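Local coordinates for protein phosphatidylserine synthase (Haemophilus influenzae, PDB 3HSI) that belongs to the phospholipase D superfamily and is built from mixed beta sheets with helices packed against them, at residues V188-N192 with D193-D197; V368-D371 with D372-I375. All blocks are in the same frame, centred on the assembly; numbering follows the deposited sequence.

How the contacts relate
The two contacts are both local, and they lie in different halves of the alpha/beta architecture. Contact 1 is the C-terminal turn of helix 181-195, which packs on strands 52-56 and 84-90 of one mixed beta-sheet. Contact 2 is the turn of the hairpin formed by strands 367-370 and 374-378 in the other mixed beta-sheet, in the PLD-like part of the chain. Their centres lie 29 Å apart and their nearest atoms about 18 Å apart, so they do not touch. The link to the family site is indirect at contact 1, where Leu195 rests on Val143, a residue inside the phospholipase D active site motif.

Contact 1: V188-N192 with D193-D197; sequences VNFIN and DYLLD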
loop_
_atom_site.group_PDB
_atom_site.type_symbol
_atom_site.label_atom_id
_atom_site.label_comp_id
_atom_site.label_asym_id
_atom_site.label_seq_id
_atom_site.Cartn_x
_atom_site.Cartn_y
_atom_site.Cartn_z
ATOM N N VAL C 188 13.838 -24.616 -8.903
ATOM C CA VAL C 188 12.950 -24.963 -9.994
ATOM C C VAL C 188 11.588 -25.476 -9.479
ATOM O O VAL C 188 10.565 -25.177 -10.065
ATOM C CB VAL C 188 13.608 -26.055 -10.878
ATOM C CG1 VAL C 188 12.587 -26.677 -11.859
ATOM C CG2 VAL C 188 14.859 -25.485 -11.567
ATOM N N ASN C 189 11.595 -26.273 -8.410
ATOM C CA ASN C 189 10.349 -26.726 -7.805
ATOM C C ASN C 189 9.480 -25.558 -7.303
ATOM O O ASN C 189 8.263 -25.542 -7.516
ATOM C CB ASN C 189 10.603 -27.740 -6.705
ATOM C CG ASN C 189 10.956 -29.108 -7.252
ATOM O OD1 ASN C 189 10.683 -29.423 -8.403
ATOM N ND2 ASN C 189 11.536 -29.942 -6.412
ATOM N N PHE C 190 10.118 -24.574 -6.684
ATOM C CA PHE C 190 9.414 -23.377 -6.185
ATOM C C PHE C 190 8.750 -22.650 -7.342
ATOM O O PHE C 190 7.577 -22.228 -7.273
ATOM C CB PHE C 190 10.390 -22.434 -5.437
ATOM C CG PHE C 190 9.737 -21.176 -4.932
ATOM C CD1 PHE C 190 8.934 -21.199 -3.802
ATOM C CD2 PHE C 190 9.859 -19.982 -5.632
ATOM C CE1 PHE C 190 8.290 -20.029 -3.355
ATOM C CE2 PHE C 190 9.207 -18.800 -5.184
ATOM C CZ PHE C 190 8.436 -18.832 -4.057
ATOM N N ILE C 191 9.512 -22.522 -8.422
ATOM C CA ILE C 191 9.059 -21.820 -9.603
ATOM C C ILE C 191 7.853 -22.531 -10.185
ATOM O O ILE C 191 6.817 -21.899 -10.400
ATOM C CB ILE C 191 10.186 -21.673 -10.644
ATOM C CG1 ILE C 191 11.223 -20.652 -10.116
ATOM C CG2 ILE C 191 9.629 -21.254 -12.001
ATOM C CD1 ILE C 191 12.492 -20.665 -10.915
ATOM N N ASN C 192 7.983 -23.841 -10.405
ATOM C CA ASN C 192 6.893 -24.614 -10.964
ATOM C C ASN C 192 5.699 -24.672 -10.027
ATOM O O ASN C 192 4.585 -24.421 -10.464
ATOM C CB ASN C 192 7.324 -26.045 -11.293
ATOM C CG ASN C 192 7.926 -26.171 -12.663
ATOM O OD1 ASN C 192 7.205 -26.231 -13.654
ATOM N ND2 ASN C 192 9.250 -26.254 -12.732
ATOM N N ASP C 193 5.946 -24.986 -8.751
ATOM C CA ASP C 193 4.897 -25.203 -7.753
ATOM C C ASP C 193 4.227 -23.936 -7.293
ATOM O O ASP C 193 3.026 -23.957 -7.057
ATOM C CB ASP C 193 5.432 -25.921 -6.500
ATOM C CG ASP C 193 5.881 -27.342 -6.780
ATOM O OD1 ASP C 193 5.743 -27.830 -7.929
ATOM O OD2 ASP C 193 6.389 -27.996 -5.846
ATOM N N TYR C 194 4.987 -22.851 -7.131
ATOM C CA TYR C 194 4.423 -21.626 -6.559
ATOM C C TYR C 194 4.348 -20.402 -7.482
ATOM O O TYR C 194 3.320 -19.728 -7.524
ATOM C CB TYR C 194 5.138 -21.262 -5.258
ATOM C CG TYR C 194 4.811 -22.228 -4.143
ATOM C CD1 TYR C 194 3.532 -22.239 -3.569
ATOM C CD2 TYR C 194 5.758 -23.138 -3.682
ATOM C CE1 TYR C 194 3.193 -23.137 -2.581
ATOM C CE2 TYR C 194 5.435 -24.054 -2.651
ATOM C CZ TYR C 194 4.147 -24.047 -2.126
ATOM O OH TYR C 194 3.796 -24.914 -1.132
ATOM N N LEU C 195 5.416 -20.104 -8.210
ATOM C CA LEU C 195 5.418 -18.900 -9.036
ATOM C C LEU C 195 4.553 -19.041 -10.269
ATOM O O LEU C 195 3.769 -18.155 -10.551
ATOM C CB LEU C 195 6.836 -18.473 -9.439
ATOM C CG LEU C 195 7.618 -17.669 -8.422
ATOM C CD1 LEU C 195 8.928 -17.186 -9.058
ATOM C CD2 LEU C 195 6.796 -16.486 -7.923
ATOM N N LEU C 196 4.726 -20.153 -10.993
ATOM C CA LEU C 196 4.020 -20.417 -12.228
ATOM C C LEU C 196 2.591 -20.905 -12.037
ATOM O O LEU C 196 2.246 -21.999 -12.453
ATOM C CB LEU C 196 4.774 -21.455 -13.063
ATOM C CG LEU C 196 5.913 -21.045 -13.977
ATOM C CD1 LEU C 196 6.257 -22.261 -14.834
ATOM C CD2 LEU C 196 5.487 -19.882 -14.852
ATOM N N ASP C 197 1.741 -20.086 -11.447
ATOM C CA ASP C 197 0.324 -20.392 -11.422
ATOM C C ASP C 197 -0.401 -19.735 -12.600
ATOM O O ASP C 197 -0.589 -18.503 -12.650
ATOM C CB ASP C 197 -0.276 -19.941 -10.097
ATOM C CG ASP C 197 -1.767 -20.177 -10.027
ATOM O OD1 ASP C 197 -2.338 -20.821 -10.935
ATOM O OD2 ASP C 197 -2.390 -19.695 -9.055
#
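A pi-type widening ends helix 181-195, at the turn where Phe190 and Ile191 meet Tyr194, Leu195 and Leu196. The backbone bonds show the change of pitch. Asp193 N still donates to Asn189 O at 2.7 Å in the alpha spacing of four residues. Phe190 O then accepts twice, from Tyr194 N at 2.7 Å and from Leu195 N at 3.2 Å, and so serves both spacings at once. One residue later Leu196 N donates to Ile191 O at the five-residue spacing, 2.8 Å, with 165° at the hydrogen.

The side chains follow this turn. Phe190 holds CG anti to its own N (chi1 179°), which carries its ring toward the next turn, where it crosses the Tyr194 side chain at about a right angle. Tyr194 CB sits over one face of that ring, 4.2 Å from its centroid, in a CH-pi contact offset toward the rim. The two rings themselves meet obliquely, with planes at 39°. Elsewhere on the Phe190 ring, CE2 meets Leu195 CG at 3.8 Å, and Tyr232 stacks on the ring from outside the helix.

Asn192 turns its amide back along the helix. Its ND2 donates to Val188 O at 3.2 Å from the face of that carbonyl plane opposite the one used by Asn192 N, and it is also bonded to Tyr54 OH. The polar group is thereby held between its own helix and strand 52-56.

Ile191, Leu195 and Leu196 all touch Leu88 of strand 84-90, while Tyr194 and Leu195 reach Leu226 of helix 216-229. The helix end is thus packed between sheet and helix. Leu196, the centre of an inverse gamma turn, leaves helical angles yet keeps its CG 4.2 Å from Ile191 CG2.

Contact 2: V368-D371 with D372-I375; sequences VWVD and DRYI
Val370 and Tyr374 form the antiparallel hydrogen-bonded pair nearest the turn of this hairpin, with Val370 N donating to Tyr374 O at 2.9 Å. Val370 O accepts from two donors, Tyr374 N at 3.2 Å and Arg373 N at 3.0 Å.

The strand residues form the buried, tightly packed part. Val370 and Tyr374 lie side by side, Val370 CB 4.0 Å from Tyr374 CB and at the edge of the ring, with Leu266 touching both residues. On the face bearing Trp369, Ile375 CG1 comes within 3.9 Å of Trp369 CD1, and Val408 of helix 405-415 touches both.

The turn is looser and partly exposed, but polar bonds order it. Arg373, bent at chi3 (81°), brings NH1 to Asp371 OD2 at a short 2.5 Å. This salt bridge uses the anti lone pair of OD2 and runs in the guanidinium plane, with the carboxylate plane turned 36° away. Asp371 also accepts from the backbone N of Gln271, Lys272 and Lys273, which probably favours its charged form.

With Arg373 and Tyr374 both opposite Val370, the turn carries a classic beta bulge in a beta hairpin of the PLD-like fold.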
loop_
_atom_site.group_PDB
_atom_site.type_symbol
_atom_site.label_atom_id
_atom_site.label_comp_id
_atom_site.label_asym_id
_atom_site.label_seq_id
_atom_site.Cartn_x
_atom_site.Cartn_y
_atom_site.Cartn_z
ATOM N N VAL C 368 23.889 -8.739 3.213
ATOM C CA VAL C 368 23.977 -8.656 4.685
ATOM C C VAL C 368 24.992 -9.693 5.087
ATOM O O VAL C 368 24.945 -10.814 4.618
ATOM C CB VAL C 368 22.636 -8.939 5.412
ATOM C CG1 VAL C 368 22.861 -8.973 6.920
ATOM C CG2 VAL C 368 21.537 -7.878 5.060
ATOM N N TRP C 369 25.950 -9.286 5.906
ATOM C CA TRP C 369 26.898 -10.199 6.478
ATOM C C TRP C 369 26.880 -10.032 8.003
ATOM O O TRP C 369 27.014 -8.925 8.515
ATOM C CB TRP C 369 28.310 -9.890 5.993
ATOM C CG TRP C 369 28.633 -10.052 4.551
ATOM C CD1 TRP C 369 29.368 -11.076 3.984
ATOM C CD2 TRP C 369 28.355 -9.122 3.480
ATOM N NE1 TRP C 369 29.542 -10.841 2.619
ATOM C CE2 TRP C 369 28.946 -9.650 2.292
ATOM C CE3 TRP C 369 27.677 -7.907 3.407
ATOM C CZ2 TRP C 369 28.868 -8.993 1.056
ATOM C CZ3 TRP C 369 27.612 -7.252 2.182
ATOM C CH2 TRP C 369 28.198 -7.794 1.027
ATOM N N VAL C 370 26.752 -11.145 8.708
ATOM C CA VAL C 370 26.730 -11.160 10.177
ATOM C C VAL C 370 27.981 -11.838 10.692
ATOM O O VAL C 370 28.223 -13.017 10.402
ATOM C CB VAL C 370 25.462 -11.845 10.707
ATOM C CG1 VAL C 370 25.510 -11.995 12.273
ATOM C CG2 VAL C 370 24.241 -11.023 10.241
ATOM N N ASP C 371 28.805 -11.068 11.402
ATOM C CA ASP C 371 30.081 -11.585 11.956
ATOM C C ASP C 371 30.786 -12.401 10.842
ATOM O O ASP C 371 30.844 -11.935 9.694
ATOM C CB ASP C 371 29.822 -12.399 13.231
ATOM C CG ASP C 371 28.986 -11.625 14.277
ATOM O OD1 ASP C 371 29.083 -10.391 14.367
ATOM O OD2 ASP C 371 28.201 -12.248 15.014
ATOM N N ASP C 372 31.255 -13.609 11.137
ATOM C CA ASP C 372 31.862 -14.485 10.123
ATOM C C ASP C 372 31.018 -15.744 9.915
ATOM O O ASP C 372 31.513 -16.775 9.439
ATOM C CB ASP C 372 33.302 -14.857 10.523
ATOM C CG ASP C 372 33.406 -15.262 11.999
ATOM O OD1 ASP C 372 32.351 -15.255 12.719
ATOM O OD2 ASP C 372 34.540 -15.577 12.457
ATOM N N ARG C 373 29.734 -15.628 10.229
ATOM C CA ARG C 373 28.861 -16.767 10.475
ATOM C C ARG C 373 27.705 -16.883 9.451
ATOM O O ARG C 373 27.380 -17.986 8.990
ATOM C CB ARG C 373 28.328 -16.595 11.903
ATOM C CG ARG C 373 27.497 -17.708 12.512
ATOM C CD ARG C 373 27.380 -17.518 14.076
ATOM N NE ARG C 373 26.351 -16.531 14.465
ATOM C CZ ARG C 373 26.572 -15.218 14.659
ATOM N NH1 ARG C 373 27.792 -14.708 14.510
ATOM N NH2 ARG C 373 25.585 -14.399 15.010
ATOM N N TYR C 374 27.107 -15.744 9.085
ATOM C CA TYR C 374 26.049 -15.698 8.059
ATOM C C TYR C 374 26.337 -14.715 6.949
ATOM O O TYR C 374 26.845 -13.612 7.201
ATOM C CB TYR C 374 24.737 -15.260 8.674
ATOM C CG TYR C 374 24.222 -16.154 9.770
ATOM C CD1 TYR C 374 23.525 -17.328 9.462
ATOM C CD2 TYR C 374 24.415 -15.820 11.099
ATOM C CE1 TYR C 374 23.026 -18.148 10.442
ATOM C CE2 TYR C 374 23.936 -16.642 12.109
ATOM C CZ TYR C 374 23.233 -17.800 11.765
ATOM O OH TYR C 374 22.740 -18.607 12.737
ATOM N N ILE C 375 25.938 -15.107 5.738
ATOM C CA ILE C 375 26.091 -14.340 4.499
ATOM C C ILE C 375 24.763 -14.525 3.757
ATOM O O ILE C 375 24.461 -15.605 3.252
ATOM C CB ILE C 375 27.270 -14.910 3.593
ATOM C CG1 ILE C 375 28.600 -14.891 4.342
ATOM C CG2 ILE C 375 27.461 -14.102 2.312
ATOM C CD1 ILE C 375 29.088 -16.262 4.770
HETATM O O HOH W 1 29.729 -13.114 7.319
#